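Local coordinates for protein transcriptional regulator, LacI family (Lactobacillus brevis, PDB 3JY6) that probably binds regulatory DNA and controls transcription as a LacI-family regulator, of which this construct is the periplasmic-binding-protein-like portion, at residues H125-T130 and Q174-N179. Residues are numbered along the deposited sequence; the frame is centred on the assembly and turned at random.
Sequences HVVVLT and QLITQN
In one lobe of this periplasmic-binding-protein fold, strand 125-131 of the parallel sheet is covered by the C-terminal end of helix 165-177, and His125 and Val127 make the contact from the strand side. CG of His125 stands anti to the backbone N (chi1 173°), and the imidazole beyond it reaches the helix end, where CE1 lies 3.1 Å from the carbonyl O of Leu175. That oxygen sits in the ring plane at its edge, a close polar C-H approach and no conventional hydrogen bond. The two ring nitrogens are held elsewhere, NE2 by Asp154 OD2 and ND1 by Thr183 OG1, which together fix the rotation of the ring. Gln178 NE2 stands 3.7 Å from His125 NE2, its amide plane turned 26° from the ring, while Asn179 OD1 approaches His125 ND1 obliquely at 3.8 Å. An alanine in place of His125 would probably leave Asp154 and Thr183 without their imidazole partner and open a gap beneath the helix end. Two residues along, Val127 packs its methyls on Leu175 and Ile176 of the helix: CG1 meets Leu175 CB at 4.0 Å, and CG2 lies 4.1 Å from Ile176 CG1. Strands 152-158 and 183-187 flank the strand within the sheet, Ile176 also touching Ala185 of the latter, while helix 137-147 packs against Val126 and Val128.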
loop_
_atom_site.group_PDB
_atom_site.type_symbol
_atom_site.label_atom_id
_atom_site.label_comp_id
_atom_site.label_asym_id
_atom_site.label_seq_id
_atom_site.Cartn_x
_atom_site.Cartn_y
_atom_site.Cartn_z
ATOM N N HIS A 125 4.492 31.953 0.837
ATOM C CA HIS A 125 3.584 31.560 -0.229
ATOM C C HIS A 125 3.297 30.063 -0.212
ATOM O O HIS A 125 4.183 29.251 -0.477
ATOM C CB HIS A 125 4.198 31.977 -1.564
ATOM C CG HIS A 125 3.450 31.492 -2.763
ATOM N ND1 HIS A 125 4.091 30.978 -3.868
ATOM C CD2 HIS A 125 2.127 31.444 -3.037
ATOM C CE1 HIS A 125 3.195 30.630 -4.773
ATOM N NE2 HIS A 125 1.995 30.903 -4.294
ATOM N N VAL A 126 2.058 29.697 0.095
ATOM C CA VAL A 126 1.698 28.289 0.146
ATOM C C VAL A 126 0.905 27.845 -1.074
ATOM O O VAL A 126 -0.076 28.476 -1.467
ATOM C CB VAL A 126 0.885 27.967 1.412
ATOM C CG1 VAL A 126 0.733 26.450 1.557
ATOM C CG2 VAL A 126 1.566 28.559 2.631
ATOM N N VAL A 127 1.357 26.754 -1.677
ATOM C CA VAL A 127 0.708 26.183 -2.844
ATOM C C VAL A 127 0.085 24.884 -2.373
ATOM O O VAL A 127 0.777 23.895 -2.136
ATOM C CB VAL A 127 1.729 25.907 -3.973
ATOM C CG1 VAL A 127 1.044 25.191 -5.136
ATOM C CG2 VAL A 127 2.328 27.220 -4.462
ATOM N N VAL A 128 -1.232 24.902 -2.220
ATOM C CA VAL A 128 -1.971 23.739 -1.753
ATOM C C VAL A 128 -2.333 22.794 -2.897
ATOM O O VAL A 128 -2.960 23.203 -3.874
ATOM C CB VAL A 128 -3.273 24.172 -1.056
ATOM C CG1 VAL A 128 -3.980 22.961 -0.484
ATOM C CG2 VAL A 128 -2.978 25.200 0.028
ATOM N N LEU A 129 -1.930 21.534 -2.778
ATOM C CA LEU A 129 -2.249 20.524 -3.786
ATOM C C LEU A 129 -3.225 19.575 -3.098
ATOM O O LEU A 129 -2.894 18.993 -2.056
ATOM C CB LEU A 129 -0.991 19.776 -4.220
ATOM C CG LEU A 129 -1.149 18.659 -5.257
ATOM C CD1 LEU A 129 -1.786 19.201 -6.547
ATOM C CD2 LEU A 129 0.222 18.049 -5.534
ATOM N N THR A 130 -4.415 19.399 -3.673
ATOM C CA THR A 130 -5.418 18.559 -3.019
ATOM C C THR A 130 -6.471 17.920 -3.932
ATOM O O THR A 130 -6.618 18.282 -5.105
ATOM C CB THR A 130 -6.187 19.410 -1.979
ATOM O OG1 THR A 130 -7.112 18.599 -1.256
ATOM C CG2 THR A 130 -6.972 20.507 -2.684
ATOM N N GLN A 174 3.485 26.046 -12.318
ATOM C CA GLN A 174 3.093 27.411 -12.646
ATOM C C GLN A 174 2.831 28.204 -11.366
ATOM O O GLN A 174 3.317 29.329 -11.200
ATOM C CB GLN A 174 1.842 27.391 -13.531
ATOM C CG GLN A 174 1.392 28.747 -14.023
ATOM C CD GLN A 174 0.122 28.654 -14.837
ATOM O OE1 GLN A 174 0.065 27.944 -15.844
ATOM N NE2 GLN A 174 -0.912 29.367 -14.399
ATOM N N LEU A 175 2.075 27.600 -10.451
ATOM C CA LEU A 175 1.732 28.241 -9.186
ATOM C C LEU A 175 2.943 28.441 -8.270
ATOM O O LEU A 175 3.064 29.464 -7.595
ATOM C CB LEU A 175 0.672 27.416 -8.455
ATOM C CG LEU A 175 -0.760 27.371 -8.999
ATOM C CD1 LEU A 175 -1.546 26.288 -8.284
ATOM C CD2 LEU A 175 -1.421 28.721 -8.803
ATOM N N ILE A 176 3.831 27.457 -8.240
ATOM C CA ILE A 176 5.027 27.536 -7.406
ATOM C C ILE A 176 5.964 28.657 -7.859
ATOM O O ILE A 176 6.559 29.367 -7.052
ATOM C CB ILE A 176 5.836 26.207 -7.459
ATOM C CG1 ILE A 176 5.112 25.118 -6.671
ATOM C CG2 ILE A 176 7.244 26.419 -6.896
ATOM C CD1 ILE A 176 5.825 23.780 -6.709
ATOM N N THR A 177 6.061 28.814 -9.169
ATOM C CA THR A 177 6.966 29.767 -9.775
ATOM C C THR A 177 6.460 31.171 -10.133
ATOM O O THR A 177 7.215 31.955 -10.715
ATOM C CB THR A 177 7.548 29.129 -11.043
ATOM O OG1 THR A 177 8.779 29.765 -11.376
ATOM C CG2 THR A 177 6.572 29.268 -12.206
ATOM N N GLN A 178 5.223 31.514 -9.784
ATOM C CA GLN A 178 4.713 32.831 -10.160
ATOM C C GLN A 178 5.415 34.038 -9.544
ATOM O O GLN A 178 5.597 35.050 -10.216
ATOM C CB GLN A 178 3.198 32.932 -9.918
ATOM C CG GLN A 178 2.743 32.763 -8.490
ATOM C CD GLN A 178 1.235 32.910 -8.351
ATOM O OE1 GLN A 178 0.517 33.015 -9.349
ATOM N NE2 GLN A 178 0.748 32.910 -7.114
ATOM N N ASN A 179 5.808 33.962 -8.280
ATOM C CA ASN A 179 6.496 35.099 -7.683
ATOM C C ASN A 179 7.774 34.721 -6.928
ATOM O O ASN A 179 8.202 33.566 -6.940
ATOM C CB ASN A 179 5.542 35.906 -6.782
ATOM C CG ASN A 179 4.765 35.039 -5.804
ATOM O OD1 ASN A 179 5.349 34.337 -4.977
ATOM N ND2 ASN A 179 3.430 35.096 -5.891
#